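Spike protein P1 (Pseudoalteromonas phage pm2, PDB 2VVE) serves as the receptor-binding spike of the phage, standing at the fivefold vertices of the virion with its C-terminal part responsible for attachment to the host. Local coordinates at residues Val82-Arg88 and Leu241-Gly245; Ser40-Ile46 and Gly60-Ala66. The contacts are given in a common frame with arbitrary orientation. Numbering follows the deposited sequence.

Interaction 1 (Val82-Arg88 and Leu241-Gly245); sequences VSDEEIR and LTVKG
Two basic side chains, K244 and R88, hydrogen-bond to backbone carbonyls where the chain passes between a jelly-roll domain and the domain inserted in it. K244 NZ donates to E85 O at 2.7 Å and to T242 O of its own segment at 2.9 Å. Chi1 and chi2 both m curl the lysine back over its turn, while t for chi3 and chi4 extends its tip. R88 answers: chi1 and chi2 t, then chi3 m, bring NE to L241 O (2.8 Å) and NH1, weakly, to V243 O (3.3 Å), both oxygens near the guanidinium plane. A water accepts from R88 NH1 (2.9 Å) and donates to K244 O (2.7 Å). Segment 82-88 is an irregular loop into strand 88-91; 241-245 leaves the end of helix 239-242 for strand 245-253. The CA atoms of I87 and T242 lie 4.7 Å apart, those of V82 and K244 7.5 Å. S83, chi1 t, makes an ST turn, its OG accepting E85 N at 3.0 Å. Apolar parts fill the spaces: V82 CG2 rests on K244 CG (3.7 Å), and T242 CG2 on I87 CA (3.7 Å). G245 has phi 156°, psi 173°, where a side chain would clash with K244 O. Long cationic side chains suit these interdomain connections, giving donors to the carbonyls of E85, L241, T242 and V243, which no strand pairing between the segments serves; no salt bridge joins them.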
# COMPACT_ATOMS: atom_id res chain seq x y z
N VAL A 82 -0.97 18.30 -16.57
CA VAL A 82 -1.88 17.61 -15.64
C VAL A 82 -3.34 17.68 -16.08
O VAL A 82 -4.14 16.82 -15.73
CB VAL A 82 -1.77 18.13 -14.17
CG1 VAL A 82 -0.39 17.82 -13.58
CG2 VAL A 82 -2.09 19.64 -14.08
N SER A 83 -3.68 18.71 -16.84
CA SER A 83 -5.08 19.00 -17.12
C SER A 83 -5.24 20.06 -18.21
O SER A 83 -4.39 20.92 -18.36
CB SER A 83 -5.77 19.49 -15.84
OG SER A 83 -7.09 19.89 -16.11
N ASP A 84 -6.34 19.97 -18.96
CA ASP A 84 -6.73 21.04 -19.90
C ASP A 84 -7.87 21.92 -19.38
O ASP A 84 -8.40 22.74 -20.13
CB ASP A 84 -7.10 20.46 -21.26
CG ASP A 84 -5.90 19.94 -22.01
OD1 ASP A 84 -4.82 20.59 -22.00
OD2 ASP A 84 -6.04 18.87 -22.63
N GLU A 85 -8.24 21.75 -18.11
CA GLU A 85 -9.30 22.55 -17.48
C GLU A 85 -8.79 23.93 -17.10
O GLU A 85 -7.91 24.04 -16.24
CB GLU A 85 -9.82 21.83 -16.22
CG GLU A 85 -10.75 20.66 -16.50
CD GLU A 85 -12.10 21.10 -17.05
OE1 GLU A 85 -12.86 21.80 -16.33
OE2 GLU A 85 -12.40 20.76 -18.21
N GLU A 86 -9.34 24.97 -17.72
CA GLU A 86 -8.89 26.35 -17.47
C GLU A 86 -9.29 26.84 -16.09
O GLU A 86 -8.51 27.50 -15.40
CB GLU A 86 -9.43 27.30 -18.55
CG GLU A 86 -8.74 27.12 -19.90
CD GLU A 86 -9.25 28.10 -20.95
OE1 GLU A 86 -9.40 29.30 -20.63
OE2 GLU A 86 -9.50 27.66 -22.09
N ILE A 87 -10.51 26.51 -15.68
CA ILE A 87 -10.98 26.84 -14.33
C ILE A 87 -11.36 25.58 -13.54
O ILE A 87 -11.15 24.46 -14.02
CB ILE A 87 -12.12 27.89 -14.38
CG1 ILE A 87 -13.35 27.33 -15.10
CG2 ILE A 87 -11.63 29.18 -15.06
CD1 ILE A 87 -14.66 27.97 -14.65
N ARG A 88 -11.90 25.75 -12.34
CA ARG A 88 -12.34 24.59 -11.58
C ARG A 88 -13.85 24.53 -11.60
O ARG A 88 -14.51 25.40 -11.05
CB ARG A 88 -11.84 24.60 -10.14
CG ARG A 88 -12.27 23.36 -9.36
CD ARG A 88 -11.37 23.03 -8.18
NE ARG A 88 -9.99 22.75 -8.57
CZ ARG A 88 -9.55 21.58 -9.05
NH1 ARG A 88 -8.28 21.45 -9.38
NH2 ARG A 88 -10.38 20.56 -9.21
N LEU A 241 -7.92 28.36 -6.75
CA LEU A 241 -8.74 27.16 -6.89
C LEU A 241 -8.62 26.53 -8.26
O LEU A 241 -8.88 25.33 -8.43
CB LEU A 241 -10.21 27.45 -6.59
CG LEU A 241 -10.69 27.31 -5.14
CD1 LEU A 241 -10.81 25.85 -4.74
CD2 LEU A 241 -9.75 28.02 -4.18
N THR A 242 -8.25 27.34 -9.25
CA THR A 242 -8.09 26.83 -10.61
C THR A 242 -6.81 26.00 -10.73
O THR A 242 -6.70 25.18 -11.62
CB THR A 242 -8.12 27.94 -11.67
OG1 THR A 242 -7.01 28.83 -11.48
CG2 THR A 242 -9.42 28.73 -11.57
N VAL A 243 -5.86 26.25 -9.83
CA VAL A 243 -4.65 25.42 -9.69
C VAL A 243 -5.09 23.98 -9.41
O VAL A 243 -6.02 23.74 -8.64
CB VAL A 243 -3.72 26.00 -8.56
CG1 VAL A 243 -4.39 25.94 -7.19
CG2 VAL A 243 -2.37 25.30 -8.52
N LYS A 244 -4.46 23.02 -10.09
CA LYS A 244 -4.84 21.61 -10.00
C LYS A 244 -4.22 20.94 -8.76
O LYS A 244 -4.59 19.84 -8.36
CB LYS A 244 -4.45 20.87 -11.28
CG LYS A 244 -4.84 21.57 -12.59
CD LYS A 244 -6.33 21.87 -12.69
CE LYS A 244 -6.61 22.94 -13.74
NZ LYS A 244 -7.98 23.50 -13.57
N GLY A 245 -3.25 21.64 -8.18
CA GLY A 245 -2.57 21.16 -7.00
C GLY A 245 -1.23 21.83 -6.96
O GLY A 245 -0.84 22.54 -7.90
O HOH W 1 -6.91 18.91 -9.36

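Interaction 2 (Ser40-Ile46 and Gly60-Ala66); sequences SPVDIWI and GGRKFEA
In this jelly roll, strand 44-47 pairs with its neighbour 62-64, outermost in the sheet within the chain. The short axes approach to 4.5 Å at 135°, antiparallel with strong twist. I44 and F64 form a hydrogen-bonded pair (F64 N to I44 O 2.7 Å, I44 N to F64 O 2.9 Å), W45 and K63 a non-hydrogen-bonded pair (CA to CA 4.3 Å), and I46 and R62 another hydrogen-bonded pair (I46 N to R62 O 2.8 Å, R62 N to I46 O 3.0 Å). D43 (chi1 m) replaces a backbone acceptor: OD1 takes A66 N at 2.9 Å, while OD2 makes a long salt bridge to K63 NZ (3.8 Å), and a water links D43 OD2 (2.7 Å) to K63 NZ (2.6 Å). S40 OG donates to V42 O (2.7 Å); a second water links S40 N (2.8 Å) to E65 O (2.9 Å). R62 NE (3.1 Å) and NH2 (2.9 Å) reach K63 O. From the second subunit, E69 salt-bridges R62, K39 salt-bridges E65, and S14 OG and Q16 NE2 hydrogen-bond to I46 O and G61 O respectively. I44, I46 and F64 lie on one face, shared with R62, with I46 CG1 3.7 Å from F64 CD2. On the other, K63 (chi1 and chi2 t but chi3 p) packs on W45 through a CH-pi contact, its CB 3.9 Å from the centroid of the five-membered ring, 22° off the normal.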
# COMPACT_ATOMS: atom_id res chain seq x y z
N SER A 40 3.99 15.24 -6.92
CA SER A 40 2.75 15.88 -7.38
C SER A 40 1.55 15.21 -6.72
O SER A 40 1.52 13.98 -6.62
CB SER A 40 2.62 15.77 -8.91
OG SER A 40 1.39 16.30 -9.37
N PRO A 41 0.55 16.00 -6.29
CA PRO A 41 -0.62 15.42 -5.66
C PRO A 41 -1.61 14.85 -6.68
O PRO A 41 -2.60 14.24 -6.30
CB PRO A 41 -1.25 16.61 -4.93
CG PRO A 41 -0.92 17.78 -5.78
CD PRO A 41 0.45 17.48 -6.35
N VAL A 42 -1.33 15.06 -7.97
CA VAL A 42 -2.13 14.51 -9.06
C VAL A 42 -1.21 13.81 -10.06
O VAL A 42 -0.01 14.14 -10.14
CB VAL A 42 -2.99 15.62 -9.77
CG1 VAL A 42 -3.98 16.24 -8.78
CG2 VAL A 42 -2.10 16.71 -10.38
N ASP A 43 -1.76 12.86 -10.82
CA ASP A 43 -0.99 12.27 -11.93
C ASP A 43 -0.43 13.38 -12.82
O ASP A 43 -1.13 14.35 -13.16
CB ASP A 43 -1.86 11.35 -12.79
CG ASP A 43 -2.31 10.09 -12.07
OD1 ASP A 43 -1.82 9.77 -10.97
OD2 ASP A 43 -3.17 9.40 -12.64
N ILE A 44 0.84 13.25 -13.19
CA ILE A 44 1.53 14.32 -13.88
C ILE A 44 2.37 13.73 -15.02
O ILE A 44 3.07 12.74 -14.84
CB ILE A 44 2.41 15.17 -12.90
CG1 ILE A 44 2.95 16.43 -13.60
CG2 ILE A 44 3.56 14.32 -12.26
CD1 ILE A 44 3.62 17.43 -12.67
N TRP A 45 2.30 14.37 -16.18
CA TRP A 45 3.04 13.93 -17.34
C TRP A 45 4.25 14.86 -17.47
O TRP A 45 4.09 16.08 -17.38
CB TRP A 45 2.13 13.93 -18.56
CG TRP A 45 1.23 12.71 -18.61
CD1 TRP A 45 1.40 11.59 -19.39
CD2 TRP A 45 0.03 12.48 -17.85
NE1 TRP A 45 0.38 10.69 -19.16
CE2 TRP A 45 -0.47 11.21 -18.22
CE3 TRP A 45 -0.66 13.23 -16.89
CZ2 TRP A 45 -1.63 10.67 -17.67
CZ3 TRP A 45 -1.82 12.68 -16.33
CH2 TRP A 45 -2.30 11.41 -16.73
N ILE A 46 5.43 14.27 -17.63
CA ILE A 46 6.70 15.00 -17.60
C ILE A 46 7.47 14.74 -18.90
O ILE A 46 7.55 13.59 -19.36
CB ILE A 46 7.58 14.60 -16.38
CG1 ILE A 46 6.86 14.92 -15.06
CG2 ILE A 46 8.94 15.30 -16.42
CD1 ILE A 46 6.73 16.43 -14.74
N GLY A 60 5.14 12.76 -26.25
CA GLY A 60 6.48 13.12 -25.78
C GLY A 60 6.54 13.33 -24.28
O GLY A 60 7.39 14.05 -23.78
N GLY A 61 5.64 12.68 -23.55
CA GLY A 61 5.65 12.75 -22.10
C GLY A 61 5.58 11.35 -21.51
O GLY A 61 5.30 10.39 -22.23
N ARG A 62 5.86 11.24 -20.22
CA ARG A 62 5.49 10.04 -19.47
C ARG A 62 4.90 10.41 -18.12
O ARG A 62 5.23 11.44 -17.53
CB ARG A 62 6.68 9.10 -19.29
CG ARG A 62 7.79 9.63 -18.38
CD ARG A 62 8.44 8.49 -17.65
NE ARG A 62 7.63 8.04 -16.52
CZ ARG A 62 8.09 7.30 -15.51
NH1 ARG A 62 9.37 6.89 -15.53
NH2 ARG A 62 7.29 6.97 -14.50
N LYS A 63 4.01 9.53 -17.64
CA LYS A 63 3.28 9.74 -16.41
C LYS A 63 4.12 9.41 -15.18
O LYS A 63 4.83 8.39 -15.14
CB LYS A 63 2.01 8.88 -16.43
CG LYS A 63 1.05 9.17 -15.27
CD LYS A 63 -0.29 8.41 -15.42
CE LYS A 63 -0.24 7.01 -14.86
NZ LYS A 63 -1.64 6.55 -14.54
N PHE A 64 4.01 10.28 -14.19
CA PHE A 64 4.32 9.93 -12.80
C PHE A 64 3.01 9.99 -12.00
O PHE A 64 2.17 10.87 -12.22
CB PHE A 64 5.40 10.86 -12.24
CG PHE A 64 6.75 10.68 -12.89
CD1 PHE A 64 7.71 9.82 -12.32
CD2 PHE A 64 7.06 11.36 -14.07
CE1 PHE A 64 8.96 9.65 -12.93
CE2 PHE A 64 8.30 11.19 -14.70
CZ PHE A 64 9.26 10.34 -14.13
N GLU A 65 2.83 9.05 -11.08
CA GLU A 65 1.58 8.96 -10.33
C GLU A 65 1.43 10.00 -9.22
O GLU A 65 2.43 10.49 -8.64
CB GLU A 65 1.39 7.55 -9.76
CG GLU A 65 1.32 6.48 -10.83
CD GLU A 65 1.28 5.09 -10.23
OE1 GLU A 65 0.25 4.72 -9.64
OE2 GLU A 65 2.29 4.36 -10.34
N ALA A 66 0.18 10.34 -8.93
CA ALA A 66 -0.15 11.15 -7.75
C ALA A 66 0.56 10.53 -6.56
O ALA A 66 0.50 9.30 -6.34
CB ALA A 66 -1.66 11.16 -7.51
O HOH W 2 4.26 12.78 -8.31
O HOH W 3 -3.25 6.70 -12.49

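Overall arrangement
Along the chain, interaction 2 closes before interaction 1 opens, and their centres lie 14 Å apart. Interaction 2 belongs wholly to the jelly roll that carries 40-46. Interaction 1 joins the two passages between domains: 82-88 leaves strand 78-81, which flanks strand 44-47 in the sheet of interaction 2, and 241-245 returns to strand 245-253, in the facing sheet. The following domain, which also looks like a jelly roll, is thus inserted before the last strand. The contacts touch directly, V82 CG1 packing 3.6 Å from both D43 O and I44 CG1. This is consistent with a stem domain joined by two connections to the inserted domain, which probably carries receptor binding.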